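Local atomic coordinates of putative invasin (Yersinia pseudotuberculosis IP 31758, PDB entry 5N40), a protein that probably acts as a surface adhesin of the invasin family, joining immunoglobulin-like domains to a C-type lectin-like domain thought to mediate attachment to host cells. Residues V188-T199 against N211-I219. The protein carries 1 engineered substitution. Residues are numbered along the deposited sequence; the frame is centred on the assembly and turned at random.
Sequences VTDPNGIGVQTT and NTNVTFNVI
Strand 197-199 runs antiparallel to strand 211-217, their axes 155° apart, and Thr-198 and Val-214 form the hydrogen-bonded pair: Thr-198 N reaches Val-214 O at 2.7 Å and Val-214 N returns to Thr-198 O at 2.8 Å. Toward the open end of the hairpin the pairing slackens, leaving a weak bond from Phe-216 N to Val-196 O. Thr-199, Gln-197, Asn-213 and Thr-215 share one face of the sheet. There the Thr-199 hydroxyl, OG1, donates to Asn-213 OD1 at a short 2.5 Å, tilted 20° from the carbonyl plane, while the two side chains lie side by side. Gln-197 also reaches Asn-213: its CG stands anti to the backbone N (chi1 176°), and its extended chain brings the terminal amide into a nearly parallel stack on that of Asn-213, with OE1 3.6 Å from ND2. A water joins Gln-197 NE2 to Thr-215 OG1. Phe-216 instead turns toward the strand end at 188-189. Asp-190 sits over its ring, CB lying 3.7 Å from the centroid in a CH-pi contact, and Val-188 O meets the ring edge, 3.3 Å from CZ. The Asp-190 carboxylate stands steeply to the ring and accepts through OD2 from a second water, which also donates to Phe-216 O and accepts from Val-196 N, tying the 190-193 type I turn to both arms of the hairpin at its open end. Farther along, Val-218 CG1 packs on Ile-194 O at 3.5 Å. Ile-123 of strand 123-131 also touches Val-214 and Phe-216. The crossing from strand 183-189 into the hairpin of 197-204 and 209-217 thus links the two facing sheets of an immunoglobulin-like beta sandwich, with Phe-216 packed between them.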
ATOM      1  N   VAL A 188      -5.315  -1.124   2.112  1.00 11.59           N
ATOM      2  CA  VAL A 188      -4.210  -1.903   1.559  1.00 11.76           C
ATOM      3  C   VAL A 188      -4.465  -3.382   1.819  1.00 13.50           C
ATOM      4  O   VAL A 188      -4.737  -3.776   2.958  1.00 15.23           O
ATOM      5  CB  VAL A 188      -2.864  -1.485   2.171  1.00 11.04           C
ATOM      6  CG1 VAL A 188      -1.718  -2.196   1.459  1.00 14.07           C
ATOM      7  CG2 VAL A 188      -2.692   0.024   2.102  1.00 13.80           C
ATOM      8  N   THR A 189      -4.322  -4.201   0.775  1.00 14.09           N
ATOM      9  CA  THR A 189      -4.482  -5.648   0.869  1.00 12.95           C
ATOM     10  C   THR A 189      -3.375  -6.335   0.076  1.00 11.88           C
ATOM     11  O   THR A 189      -2.737  -5.734  -0.790  1.00 12.86           O
ATOM     12  CB  THR A 189      -5.848  -6.119   0.342  1.00 12.38           C
ATOM     13  OG1 THR A 189      -6.031  -5.647  -0.998  1.00 13.38           O
ATOM     14  CG2 THR A 189      -6.986  -5.627   1.231  1.00 14.67           C
ATOM     15  N   ASP A 190      -3.177  -7.622   0.359  1.00 13.28           N
ATOM     16  CA  ASP A 190      -2.128  -8.417  -0.285  1.00 11.12           C
ATOM     17  C   ASP A 190      -2.686  -9.798  -0.616  1.00 14.27           C
ATOM     18  O   ASP A 190      -2.166 -10.823  -0.168  1.00 12.74           O
ATOM     19  CB  ASP A 190      -0.895  -8.505   0.614  1.00 12.73           C
ATOM     20  CG  ASP A 190       0.363  -8.925  -0.131  1.00 12.82           C
ATOM     21  OD1 ASP A 190       0.318  -9.081  -1.374  1.00 14.45           O
ATOM     22  OD2 ASP A 190       1.405  -9.125   0.538  1.00 13.17           O
ATOM     23  N   PRO A 191      -3.751  -9.855  -1.423  1.00 13.23           N
ATOM     24  CA  PRO A 191      -4.414 -11.151  -1.674  1.00 13.43           C
ATOM     25  C   PRO A 191      -3.520 -12.192  -2.332  1.00 16.55           C
ATOM     26  O   PRO A 191      -3.772 -13.394  -2.170  1.00 15.47           O
ATOM     27  CB  PRO A 191      -5.595 -10.769  -2.578  1.00 14.85           C
ATOM     28  CG  PRO A 191      -5.216  -9.466  -3.192  1.00 18.87           C
ATOM     29  CD  PRO A 191      -4.400  -8.754  -2.157  1.00 13.64           C
ATOM     30  N   ASN A 192      -2.483 -11.780  -3.061  1.00 16.13           N
ATOM     31  CA  ASN A 192      -1.555 -12.704  -3.698  1.00 19.62           C
ATOM     32  C   ASN A 192      -0.195 -12.716  -3.007  1.00 15.89           C
ATOM     33  O   ASN A 192       0.804 -13.113  -3.614  1.00 16.46           O
ATOM     34  CB  ASN A 192      -1.405 -12.353  -5.178  1.00 17.89           C
ATOM     35  CG  ASN A 192      -2.727 -12.429  -5.922  1.00 22.33           C
ATOM     36  OD1 ASN A 192      -3.334 -13.494  -6.011  1.00 23.69           O
ATOM     37  ND2 ASN A 192      -3.180 -11.299  -6.449  1.00 25.53           N
ATOM     38  N   GLY A 193      -0.140 -12.301  -1.744  1.00 15.46           N
ATOM     39  CA  GLY A 193       1.118 -12.298  -1.027  1.00 14.00           C
ATOM     40  C   GLY A 193       1.564 -13.691  -0.624  1.00 12.89           C
ATOM     41  O   GLY A 193       0.772 -14.628  -0.523  1.00 16.96           O
ATOM     42  N   ILE A 194       2.872 -13.833  -0.396  1.00 14.31           N
ATOM     43  CA  ILE A 194       3.423 -15.095   0.081  1.00 13.03           C
ATOM     44  C   ILE A 194       4.055 -14.954   1.469  1.00 13.63           C
ATOM     45  O   ILE A 194       4.784 -15.834   1.905  1.00 13.23           O
ATOM     46  CB  ILE A 194       4.413 -15.694  -0.939  1.00 13.98           C
ATOM     47  CG1 ILE A 194       5.661 -14.818  -1.123  1.00 15.76           C
ATOM     48  CG2 ILE A 194       3.697 -15.905  -2.275  1.00 17.48           C
ATOM     49  CD1 ILE A 194       6.720 -15.453  -2.021  1.00 20.35           C
ATOM     50  N   GLY A 195       3.764 -13.860   2.179  1.00 13.95           N
ATOM     51  CA  GLY A 195       4.249 -13.670   3.536  1.00 10.06           C
ATOM     52  C   GLY A 195       5.413 -12.707   3.633  1.00 13.57           C
ATOM     53  O   GLY A 195       6.475 -13.046   4.168  1.00 12.98           O
ATOM     54  N   VAL A 196       5.220 -11.490   3.132  1.00 12.46           N
ATOM     55  CA  VAL A 196       6.315 -10.543   2.996  1.00 11.96           C
ATOM     56  C   VAL A 196       5.959  -9.212   3.650  1.00 13.54           C
ATOM     57  O   VAL A 196       4.791  -8.859   3.831  1.00 10.29           O
ATOM     58  CB  VAL A 196       6.707 -10.327   1.513  1.00 12.46           C
ATOM     59  CG1 VAL A 196       7.239 -11.617   0.921  1.00 13.54           C
ATOM     60  CG2 VAL A 196       5.527  -9.835   0.696  1.00 13.62           C
ATOM     61  N   GLN A 197       7.015  -8.475   3.996  1.00 12.70           N
ATOM     62  CA  GLN A 197       6.928  -7.097   4.450  1.00 14.64           C
ATOM     63  C   GLN A 197       7.230  -6.200   3.258  1.00 11.24           C
ATOM     64  O   GLN A 197       8.318  -6.283   2.680  1.00 12.78           O
ATOM     65  CB  GLN A 197       7.920  -6.841   5.584  1.00 15.49           C
ATOM     66  CG  GLN A 197       7.997  -5.409   6.070  1.00 14.42           C
ATOM     67  CD  GLN A 197       9.266  -5.130   6.848  1.00 20.81           C
ATOM     68  OE1 GLN A 197      10.252  -4.618   6.300  1.00 24.06           O
ATOM     69  NE2 GLN A 197       9.248  -5.443   8.128  1.00 18.10           N
ATOM     70  N   THR A 198       6.266  -5.364   2.889  1.00 10.93           N
ATOM     71  CA  THR A 198       6.385  -4.492   1.730  1.00 11.29           C
ATOM     72  C   THR A 198       6.544  -3.055   2.203  1.00 10.74           C
ATOM     73  O   THR A 198       5.763  -2.576   3.029  1.00 10.77           O
ATOM     74  CB  THR A 198       5.162  -4.620   0.822  1.00 11.77           C
ATOM     75  OG1 THR A 198       5.014  -5.987   0.413  1.00 14.78           O
ATOM     76  CG2 THR A 198       5.306  -3.724  -0.418  1.00 14.79           C
ATOM     77  N   THR A 199       7.550  -2.369   1.674  1.00 10.96           N
ATOM     78  CA  THR A 199       7.731  -0.951   1.949  1.00 11.14           C
ATOM     79  C   THR A 199       7.007  -0.171   0.862  1.00 11.04           C
ATOM     80  O   THR A 199       7.367  -0.253  -0.318  1.00 14.67           O
ATOM     81  CB  THR A 199       9.210  -0.581   1.988  1.00 16.24           C
ATOM     82  OG1 THR A 199       9.873  -1.353   2.996  1.00 13.20           O
ATOM     83  CG2 THR A 199       9.374   0.904   2.291  1.00 15.08           C
ATOM     84  N   ASN A 211       7.962   6.806   3.704  1.00 13.10           N
ATOM     85  CA  ASN A 211       7.804   5.358   3.601  1.00 13.69           C
ATOM     86  C   ASN A 211       7.073   4.789   4.810  1.00 14.59           C
ATOM     87  O   ASN A 211       7.148   5.328   5.917  1.00 14.24           O
ATOM     88  CB  ASN A 211       9.158   4.641   3.516  1.00 19.70           C
ATOM     89  CG  ASN A 211       9.923   4.960   2.254  1.00 18.84           C
ATOM     90  OD1 ASN A 211       9.342   5.264   1.222  1.00 24.71           O
ATOM     91  ND2 ASN A 211      11.245   4.867   2.331  1.00 31.28           N
ATOM     92  N   THR A 212       6.407   3.654   4.594  1.00 14.02           N
ATOM     93  CA  THR A 212       5.872   2.860   5.691  1.00 11.91           C
ATOM     94  C   THR A 212       5.880   1.397   5.271  1.00 16.46           C
ATOM     95  O   THR A 212       5.793   1.081   4.083  1.00 14.46           O
ATOM     96  CB  THR A 212       4.450   3.298   6.082  1.00 12.89           C
ATOM     97  OG1 THR A 212       4.170   2.914   7.434  1.00 16.96           O
ATOM     98  CG2 THR A 212       3.395   2.687   5.149  1.00 15.62           C
ATOM     99  N   ASN A 213       5.977   0.508   6.255  1.00 15.29           N
ATOM    100  CA  ASN A 213       6.004  -0.924   6.001  1.00 14.79           C
ATOM    101  C   ASN A 213       4.645  -1.539   6.291  1.00 13.36           C
ATOM    102  O   ASN A 213       3.989  -1.191   7.278  1.00 14.57           O
ATOM    103  CB  ASN A 213       7.070  -1.615   6.852  1.00 14.23           C
ATOM    104  CG  ASN A 213       8.474  -1.282   6.411  1.00 16.92           C
ATOM    105  OD1 ASN A 213       8.725  -1.040   5.232  1.00 18.57           O
ATOM    106  ND2 ASN A 213       9.401  -1.267   7.357  1.00 18.43           N
ATOM    107  N   VAL A 214       4.221  -2.444   5.416  1.00 11.78           N
ATOM    108  CA  VAL A 214       3.034  -3.254   5.640  1.00 15.33           C
ATOM    109  C   VAL A 214       3.414  -4.718   5.471  1.00 12.26           C
ATOM    110  O   VAL A 214       4.153  -5.084   4.549  1.00 15.08           O
ATOM    111  CB  VAL A 214       1.880  -2.861   4.692  1.00 13.00           C
ATOM    112  CG1 VAL A 214       1.405  -1.436   5.010  1.00 10.05           C
ATOM    113  CG2 VAL A 214       2.309  -2.988   3.232  1.00 15.31           C
ATOM    114  N   THR A 215       2.920  -5.555   6.377  1.00 12.36           N
ATOM    115  CA  THR A 215       3.221  -6.976   6.374  1.00 15.23           C
ATOM    116  C   THR A 215       1.905  -7.736   6.379  1.00 12.90           C
ATOM    117  O   THR A 215       1.017  -7.427   7.174  1.00 11.80           O
ATOM    118  CB  THR A 215       4.073  -7.354   7.590  1.00 16.59           C
ATOM    119  OG1 THR A 215       5.308  -6.630   7.540  1.00 14.72           O
ATOM    120  CG2 THR A 215       4.362  -8.855   7.628  1.00 15.73           C
ATOM    121  N   PHE A 216       1.778  -8.707   5.480  1.00 12.07           N
ATOM    122  CA  PHE A 216       0.593  -9.554   5.406  1.00 11.86           C
ATOM    123  C   PHE A 216       1.033 -10.998   5.583  1.00 12.91           C
ATOM    124  O   PHE A 216       1.762 -11.541   4.745  1.00 13.12           O
ATOM    125  CB  PHE A 216      -0.160  -9.353   4.088  1.00 11.84           C
ATOM    126  CG  PHE A 216      -0.799  -7.994   3.956  1.00 10.11           C
ATOM    127  CD1 PHE A 216      -0.082  -6.901   3.464  1.00 11.32           C
ATOM    128  CD2 PHE A 216      -2.112  -7.796   4.336  1.00 12.87           C
ATOM    129  CE1 PHE A 216      -0.688  -5.655   3.337  1.00 11.34           C
ATOM    130  CE2 PHE A 216      -2.708  -6.560   4.227  1.00 10.81           C
ATOM    131  CZ  PHE A 216      -1.996  -5.482   3.719  1.00 10.76           C
ATOM    132  N   ASN A 217       0.586 -11.607   6.676  1.00 12.89           N
ATOM    133  CA  ASN A 217       0.997 -12.959   7.021  1.00 13.48           C
ATOM    134  C   ASN A 217       0.382 -13.984   6.084  1.00 10.81           C
ATOM    135  O   ASN A 217      -0.793 -13.895   5.726  1.00 13.27           O
ATOM    136  CB  ASN A 217       0.571 -13.288   8.446  1.00 12.33           C
ATOM    137  CG  ASN A 217       1.192 -12.380   9.464  1.00  9.94           C
ATOM    138  OD1 ASN A 217       2.373 -12.046   9.379  1.00 14.57           O
ATOM    139  ND2 ASN A 217       0.401 -11.988  10.466  1.00 12.17           N
ATOM    140  N   VAL A 218       1.185 -14.979   5.718  1.00 11.26           N
ATOM    141  CA  VAL A 218       0.730 -16.127   4.939  1.00 11.49           C
ATOM    142  C   VAL A 218       0.399 -17.269   5.897  1.00 14.72           C
ATOM    143  O   VAL A 218       1.085 -17.470   6.907  1.00 14.72           O
ATOM    144  CB  VAL A 218       1.802 -16.538   3.911  1.00 13.47           C
ATOM    145  CG1 VAL A 218       3.005 -17.187   4.600  1.00 10.58           C
ATOM    146  CG2 VAL A 218       1.198 -17.447   2.853  1.00 15.00           C
ATOM    147  N   ILE A 219      -0.650 -18.035   5.582  1.00 13.53           N
ATOM    148  CA  ILE A 219      -1.129 -19.012   6.554  1.00 12.74           C
ATOM    149  C   ILE A 219      -0.135 -20.159   6.706  1.00 13.66           C
ATOM    150  O   ILE A 219      -0.069 -20.794   7.766  1.00 13.84           O
ATOM    151  CB  ILE A 219      -2.535 -19.499   6.152  1.00 14.67           C
ATOM    152  CG1 ILE A 219      -3.196 -20.301   7.285  1.00 14.54           C
ATOM    153  CG2 ILE A 219      -2.481 -20.330   4.872  1.00 15.01           C
ATOM    154  CD1 ILE A 219      -3.532 -19.475   8.530  1.00 15.63           C
TER
HETATM  155  O   HOH W   1       2.422 -11.272   2.083  1.00 13.12           O
HETATM  156  O   HOH W   2       7.004  -6.695   9.602  1.00 33.04           O